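Local structure of acetyl-CoA acetyltransferase A (Ascaris suum, 6BJA) at residues A[70-73]-A[74-78]; A[301-304]-A[305-309]; A[366-369]-A[370-374]. The protein probably catalyses, as an acetyl-CoA C-acetyltransferase of the thiolase family, the coenzyme A-dependent making or breaking of acetoacetyl-CoA in lipid metabolism. One frame throughout, in Å; residues are numbered along the deposited sequence.

Contact 1 of 3, residues A[70-73]-A[74-78]; sequences QNIA and RQISI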
loop_
_atom_site.group_PDB
_atom_site.type_symbol
_atom_site.label_atom_id
_atom_site.label_comp_id
_atom_site.label_asym_id
_atom_site.label_seq_id
_atom_site.Cartn_x
_atom_site.Cartn_y
_atom_site.Cartn_z
ATOM N N GLN A 70 -8.507 -11.746 -16.059
ATOM C CA GLN A 70 -8.066 -12.173 -17.378
ATOM C C GLN A 70 -8.956 -11.615 -18.482
ATOM O O GLN A 70 -10.170 -11.702 -18.382
ATOM C CB GLN A 70 -8.083 -13.707 -17.483
ATOM C CG GLN A 70 -7.018 -14.393 -16.673
ATOM C CD GLN A 70 -7.007 -15.902 -16.871
ATOM O OE1 GLN A 70 -7.987 -16.505 -17.322
ATOM N NE2 GLN A 70 -5.891 -16.515 -16.538
ATOM N N ASN A 71 -8.325 -11.088 -19.531
ATOM C CA ASN A 71 -8.961 -10.772 -20.822
ATOM C C ASN A 71 -10.427 -10.381 -20.723
ATOM O O ASN A 71 -11.312 -11.211 -20.931
ATOM C CB ASN A 71 -8.782 -11.983 -21.754
ATOM C CG ASN A 71 -9.314 -11.756 -23.164
ATOM O OD1 ASN A 71 -9.646 -10.638 -23.574
ATOM N ND2 ASN A 71 -9.390 -12.841 -23.922
ATOM N N ILE A 72 -10.691 -9.123 -20.397
ATOM C CA ILE A 72 -12.074 -8.754 -20.080
ATOM C C ILE A 72 -13.015 -9.013 -21.256
ATOM O O ILE A 72 -14.198 -9.245 -21.029
ATOM C CB ILE A 72 -12.221 -7.284 -19.628
ATOM C CG1 ILE A 72 -11.780 -6.304 -20.709
ATOM C CG2 ILE A 72 -11.490 -7.058 -18.316
ATOM C CD1 ILE A 72 -12.169 -4.908 -20.381
ATOM N N ALA A 73 -12.514 -8.999 -22.488
ATOM C CA ALA A 73 -13.345 -9.329 -23.649
ATOM C C ALA A 73 -14.000 -10.700 -23.481
ATOM O O ALA A 73 -15.170 -10.855 -23.814
ATOM C CB ALA A 73 -12.550 -9.291 -24.921
ATOM N N ARG A 74 -13.272 -11.677 -22.935
ATOM C CA ARG A 74 -13.846 -13.009 -22.741
ATOM C C ARG A 74 -14.897 -13.019 -21.614
ATOM O O ARG A 74 -15.925 -13.692 -21.711
ATOM C CB ARG A 74 -12.737 -14.001 -22.449
ATOM C CG ARG A 74 -13.203 -15.445 -22.307
ATOM C CD ARG A 74 -13.685 -16.011 -23.616
ATOM N NE ARG A 74 -13.801 -17.484 -23.537
ATOM C CZ ARG A 74 -14.328 -18.241 -24.493
ATOM N NH1 ARG A 74 -14.750 -17.710 -25.633
ATOM N NH2 ARG A 74 -14.407 -19.557 -24.316
ATOM N N GLN A 75 -14.634 -12.293 -20.537
ATOM C CA GLN A 75 -15.593 -12.159 -19.458
ATOM C C GLN A 75 -16.884 -11.555 -19.978
ATOM O O GLN A 75 -17.972 -12.033 -19.678
ATOM C CB GLN A 75 -15.034 -11.309 -18.328
ATOM C CG GLN A 75 -13.808 -11.875 -17.636
ATOM C CD GLN A 75 -13.385 -11.002 -16.486
ATOM O OE1 GLN A 75 -14.183 -10.702 -15.589
ATOM N NE2 GLN A 75 -12.139 -10.559 -16.511
ATOM N N ILE A 76 -16.759 -10.492 -20.758
ATOM C CA ILE A 76 -17.918 -9.798 -21.305
ATOM C C ILE A 76 -18.697 -10.706 -22.252
ATOM O O ILE A 76 -19.932 -10.826 -22.180
ATOM C CB ILE A 76 -17.462 -8.507 -22.035
ATOM C CG1 ILE A 76 -16.971 -7.477 -21.018
ATOM C CG2 ILE A 76 -18.588 -7.907 -22.890
ATOM C CD1 ILE A 76 -16.135 -6.358 -21.645
ATOM N N SER A 77 -17.965 -11.392 -23.123
ATOM C CA SER A 77 -18.571 -12.249 -24.123
ATOM C C SER A 77 -19.384 -13.366 -23.464
ATOM O O SER A 77 -20.560 -13.588 -23.788
ATOM C CB SER A 77 -17.480 -12.822 -25.008
ATOM O OG SER A 77 -17.967 -13.551 -26.107
ATOM N N ILE A 78 -18.761 -14.057 -22.524
ATOM C CA ILE A 78 -19.444 -15.171 -21.856
ATOM C C ILE A 78 -20.681 -14.687 -21.099
ATOM O O ILE A 78 -21.772 -15.309 -21.183
ATOM C CB ILE A 78 -18.483 -15.922 -20.913
ATOM C CG1 ILE A 78 -17.512 -16.742 -21.753
ATOM C CG2 ILE A 78 -19.261 -16.836 -19.943
ATOM C CD1 ILE A 78 -16.428 -17.440 -20.957
#

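Contact 2 of 3, residues A[301-304]-A[305-309]; sequences LAVK and QLLSQ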
loop_
_atom_site.group_PDB
_atom_site.type_symbol
_atom_site.label_atom_id
_atom_site.label_comp_id
_atom_site.label_asym_id
_atom_site.label_seq_id
_atom_site.Cartn_x
_atom_site.Cartn_y
_atom_site.Cartn_z
ATOM N N LEU A 301 -4.367 14.222 -40.236
ATOM C CA LEU A 301 -3.515 13.441 -41.127
ATOM C C LEU A 301 -4.202 12.140 -41.527
ATOM O O LEU A 301 -4.197 11.752 -42.695
ATOM C CB LEU A 301 -2.162 13.159 -40.467
ATOM C CG LEU A 301 -1.060 12.669 -41.392
ATOM C CD1 LEU A 301 -0.742 13.715 -42.470
ATOM C CD2 LEU A 301 0.181 12.364 -40.551
ATOM N N ALA A 302 -4.846 11.491 -40.565
ATOM C CA ALA A 302 -5.565 10.267 -40.867
ATOM C C ALA A 302 -6.715 10.548 -41.827
ATOM O O ALA A 302 -6.972 9.772 -42.746
ATOM C CB ALA A 302 -6.073 9.628 -39.590
ATOM N N VAL A 303 -7.414 11.659 -41.612
ATOM C CA VAL A 303 -8.550 12.014 -42.463
ATOM C C VAL A 303 -8.096 12.348 -43.893
ATOM O O VAL A 303 -8.759 11.964 -44.850
ATOM C CB VAL A 303 -9.330 13.193 -41.861
ATOM C CG1 VAL A 303 -10.309 13.803 -42.884
ATOM C CG2 VAL A 303 -10.048 12.738 -40.616
ATOM N N LYS A 304 -6.966 13.032 -44.042
ATOM C CA LYS A 304 -6.467 13.336 -45.384
ATOM C C LYS A 304 -6.253 12.037 -46.168
ATOM O O LYS A 304 -6.656 11.928 -47.322
ATOM C CB LYS A 304 -5.178 14.161 -45.307
ATOM C CG LYS A 304 -5.449 15.585 -44.901
ATOM C CD LYS A 304 -4.171 16.389 -44.706
ATOM C CE LYS A 304 -4.497 17.738 -44.129
ATOM N NZ LYS A 304 -5.498 18.433 -44.986
ATOM N N GLN A 305 -5.692 11.033 -45.501
ATOM C CA GLN A 305 -5.476 9.719 -46.098
ATOM C C GLN A 305 -6.807 9.048 -46.412
ATOM O O GLN A 305 -7.019 8.535 -47.501
ATOM C CB GLN A 305 -4.649 8.845 -45.159
ATOM C CG GLN A 305 -4.359 7.444 -45.674
ATOM C CD GLN A 305 -3.681 7.442 -47.030
ATOM O OE1 GLN A 305 -2.731 8.193 -47.266
ATOM N NE2 GLN A 305 -4.173 6.602 -47.933
ATOM N N LEU A 306 -7.715 9.094 -45.446
ATOM C CA LEU A 306 -9.041 8.504 -45.598
ATOM C C LEU A 306 -9.778 9.042 -46.826
ATOM O O LEU A 306 -10.334 8.287 -47.619
ATOM C CB LEU A 306 -9.857 8.776 -44.336
ATOM C CG LEU A 306 -11.257 8.174 -44.224
ATOM C CD1 LEU A 306 -11.186 6.666 -44.086
ATOM C CD2 LEU A 306 -11.999 8.772 -43.041
ATOM N N LEU A 307 -9.774 10.362 -46.977
ATOM C CA LEU A 307 -10.506 11.017 -48.057
ATOM C C LEU A 307 -9.815 10.770 -49.399
ATOM O O LEU A 307 -10.479 10.508 -50.395
ATOM C CB LEU A 307 -10.630 12.511 -47.778
ATOM C CG LEU A 307 -11.474 12.936 -46.574
ATOM C CD1 LEU A 307 -11.437 14.452 -46.433
ATOM C CD2 LEU A 307 -12.907 12.476 -46.720
ATOM N N SER A 308 -8.487 10.841 -49.407
ATOM C CA SER A 308 -7.707 10.578 -50.617
ATOM C C SER A 308 -8.005 9.199 -51.199
ATOM O O SER A 308 -8.343 9.074 -52.373
ATOM C CB SER A 308 -6.210 10.689 -50.330
ATOM O OG SER A 308 -5.470 10.406 -51.504
ATOM N N GLN A 309 -7.904 8.167 -50.368
ATOM C CA GLN A 309 -8.092 6.797 -50.832
ATOM C C GLN A 309 -9.537 6.503 -51.209
ATOM O O GLN A 309 -9.819 5.515 -51.895
ATOM C CB GLN A 309 -7.611 5.808 -49.760
ATOM C CG GLN A 309 -8.450 5.755 -48.489
ATOM C CD GLN A 309 -7.738 5.065 -47.322
ATOM O OE1 GLN A 309 -6.509 4.962 -47.293
ATOM N NE2 GLN A 309 -8.513 4.594 -46.350
#

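Contact 3 of 3, residues A[366-369]-A[370-374]; sequences VTLV and HALKS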
loop_
_atom_site.group_PDB
_atom_site.type_symbol
_atom_site.label_atom_id
_atom_site.label_comp_id
_atom_site.label_asym_id
_atom_site.label_seq_id
_atom_site.Cartn_x
_atom_site.Cartn_y
_atom_site.Cartn_z
ATOM N N VAL A 366 -20.734 5.638 -32.455
ATOM C CA VAL A 366 -22.145 5.542 -32.097
ATOM C C VAL A 366 -22.842 6.894 -32.264
ATOM O O VAL A 366 -23.884 6.978 -32.908
ATOM C CB VAL A 366 -22.320 5.014 -30.649
ATOM C CG1 VAL A 366 -23.773 5.143 -30.204
ATOM C CG2 VAL A 366 -21.848 3.573 -30.558
ATOM N N THR A 367 -22.271 7.959 -31.713
ATOM C CA THR A 367 -22.872 9.279 -31.823
ATOM C C THR A 367 -22.952 9.739 -33.274
ATOM O O THR A 367 -23.992 10.301 -33.704
ATOM C CB THR A 367 -22.094 10.260 -30.966
ATOM O OG1 THR A 367 -22.221 9.838 -29.600
ATOM C CG2 THR A 367 -22.621 11.680 -31.105
ATOM N N LEU A 368 -21.905 9.489 -34.050
ATOM C CA LEU A 368 -21.922 9.843 -35.465
ATOM C C LEU A 368 -23.045 9.122 -36.214
ATOM O O LEU A 368 -23.790 9.748 -36.981
ATOM C CB LEU A 368 -20.571 9.522 -36.115
ATOM C CG LEU A 368 -20.482 9.812 -37.610
ATOM C CD1 LEU A 368 -20.564 11.314 -37.866
ATOM C CD2 LEU A 368 -19.214 9.230 -38.194
ATOM N N VAL A 369 -23.131 7.807 -36.029
ATOM C CA VAL A 369 -24.100 6.999 -36.745
ATOM C C VAL A 369 -25.492 7.571 -36.511
ATOM O O VAL A 369 -26.274 7.738 -37.449
ATOM C CB VAL A 369 -24.021 5.516 -36.300
ATOM C CG1 VAL A 369 -25.291 4.741 -36.703
ATOM C CG2 VAL A 369 -22.781 4.865 -36.891
ATOM N N HIS A 370 -25.804 7.918 -35.272
ATOM C CA HIS A 370 -27.174 8.297 -34.961
ATOM C C HIS A 370 -27.485 9.777 -35.224
ATOM O O HIS A 370 -28.638 10.177 -35.212
ATOM C CB HIS A 370 -27.478 7.916 -33.526
ATOM C CG HIS A 370 -27.659 6.450 -33.371
ATOM N ND1 HIS A 370 -28.668 5.763 -34.016
ATOM C CD2 HIS A 370 -26.928 5.521 -32.706
ATOM C CE1 HIS A 370 -28.559 4.477 -33.734
ATOM N NE2 HIS A 370 -27.518 4.308 -32.935
ATOM N N ALA A 371 -26.456 10.575 -35.497
ATOM C CA ALA A 371 -26.656 11.973 -35.902
ATOM C C ALA A 371 -26.813 12.108 -37.422
ATOM O O ALA A 371 -27.525 12.996 -37.911
ATOM C CB ALA A 371 -25.495 12.825 -35.415
ATOM N N LEU A 372 -26.140 11.237 -38.168
ATOM C CA LEU A 372 -26.270 11.202 -39.617
ATOM C C LEU A 372 -27.692 10.898 -40.051
ATOM O O LEU A 372 -28.370 10.078 -39.434
ATOM C CB LEU A 372 -25.349 10.150 -40.221
ATOM C CG LEU A 372 -23.846 10.438 -40.228
ATOM C CD1 LEU A 372 -23.075 9.173 -40.610
ATOM C CD2 LEU A 372 -23.497 11.591 -41.184
ATOM N N LYS A 373 -28.126 11.561 -41.121
ATOM C CA LYS A 373 -29.370 11.191 -41.792
ATOM C C LYS A 373 -29.088 10.231 -42.943
ATOM O O LYS A 373 -27.948 10.108 -43.394
ATOM C CB LYS A 373 -30.085 12.451 -42.290
ATOM C CG LYS A 373 -30.447 13.411 -41.162
ATOM C CD LYS A 373 -30.901 14.765 -41.679
ATOM C CE LYS A 373 -30.782 15.818 -40.577
ATOM N NZ LYS A 373 -31.374 15.321 -39.296
ATOM N N SER A 374 -30.119 9.535 -43.416
ATOM C CA SER A 374 -29.937 8.531 -44.459
ATOM C C SER A 374 -29.226 9.103 -45.684
ATOM O O SER A 374 -29.551 10.201 -46.132
ATOM C CB SER A 374 -31.286 7.936 -44.874
ATOM O OG SER A 374 -31.879 7.237 -43.789
#

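Contact 1 of 3, residues A[70-73]-A[74-78]
The side-chain amide of Gln75 reaches back to the chain entering helix 72-79 and donates NE2 to Gln70 O at 2.9 Å. Its CG lies anti to its own carbonyl carbon (chi1 -63°) and the chain is extended beyond CG, which carries NE2 towards the N-terminal end of the helix. The N-H points well at the oxygen (165°), and the oxygen lies near the amide plane of Gln75, although the nitrogen sits above the carbonyl plane of Gln70. NE2 also bonds to Leu68 O, so two backbone carbonyls fix the rotation of this amide. Ile72 CG2 passes 4.0 Å from NE2.

At the N-cap position, Asn71 turns its amide aside: with CG anti to the backbone N (chi1 -176°), it bonds to Thr90 and Cys88, and ND2 passes 3.8 Å from Arg74 CB. Arg74 N donates to the backbone oxygen Asn71 O at 2.8 Å. Bent at chi2, the arginine chain departs towards Gly386 O of the second subunit. Ile72 and Ile76 bring their CD1 methyls to 4.4 Å. The Asn71 amide thus ties the helix start to strand 87-92 of its beta-alpha-beta unit, while the Arg74 guanidinium carries a link to the second subunit.

Contact 2 of 3, residues A[301-304]-A[305-309]
Val303 and Leu307 lie side by side, one turn apart on the amphipathic alpha-helix 298-310, which covers strands 280-289 and 388-396 in the C-terminal half of the thiolase fold. Placing CG1 of Val303 anti to the backbone N (chi1 166°) sets this methyl beside the next turn, 3.8 Å from Leu307 CD1. The leucine in turn lays its CG 3.4 Å from Val303 O, the same oxygen that receives Leu307 N at 2.8 Å. Carbonyl and methyl of Val303 are therefore both covered by one leucine, while Phe333 and Leu337 of helix 327-337 also pack on the valine.

Lys304 and Gln305, which follow Val303, lie on the exposed side. Lys304 joins the turns through its backbone, its carbonyl accepting Ser308 N at 3.0 Å; its side chain runs against Glu336 and Leu337. The bond from Gln305 N to Leu301 O is longer, at 3.3 Å, and Gln305 CB rests 3.5 Å from Ala302 O. Beyond CB the chain bends at chi2 (56°) towards Gln309, whose own NE2 is taken up by Ser284 and Tyr285. The donor is tilted from the carbonyl plane of Gln309, but the acceptor lies in the amide plane of Gln305, and the N-H of Gln305 NE2 points almost straight at Gln309 OE1, 2.9 Å away, with an N-H...O angle of 176°.

Contact 3 of 3, residues A[366-369]-A[370-374]
Val369 CG1 stands over the centre of one face of the His370 imidazole, a CH-pi contact in the last turn of helix 357-371, a helix of the central layer in the five-layered thiolase fold. The methyl lies 4.3 Å from the ring centroid and only 1° off the ring normal. At the rim, CD2 comes 4.0 Å from Val366 CG1, and Val366 O approaches the same carbon obliquely at 3.4 Å. The first torsion (chi1 -74°) puts CG anti to the carbonyl carbon of His370 and swings the ring back along the helix, side by side with Val366. NE2 is bonded to Ala16 O of strand 11-23, which fixes the ring's outer end and is consistent with a proton on NE2.

Strand 11-23 and strand 388-396 both receive side chains from this turn. Here the helix ends. Ala371 N makes only weak bonds, shared between Thr367 O and Leu368 O, and Leu372 is the first residue to leave helical angles. Its side chain still crosses that of Leu368, CD1 lying 4.0 Å from Leu368 CG. Leu368 O also receives Leu372 N at 3.0 Å, and Leu372 CG covers this oxygen from 3.3 Å.

The three contacts are successive local packings on different helices, none touching another. Contacts 2 and 3 share the C-terminal thiolase domain and approach to about 9 Å between nearest atoms; both rest on strand 388-396, contact 2 through Ala391 and Leu393, contact 3 through Ile394. Contact 1 belongs to the N-terminal domain, its centre about 34 Å from that of contact 2 and 28 Å from that of contact 3, and it alone reaches the second subunit. Contacts 2 and 3 come closer to the predicted catalytic residues without reaching them: the side chain of Ala302 is about 9 Å from that of Cys383, and that of Thr367 about 12 Å from that of His355. Contact 1 lies away from these sites.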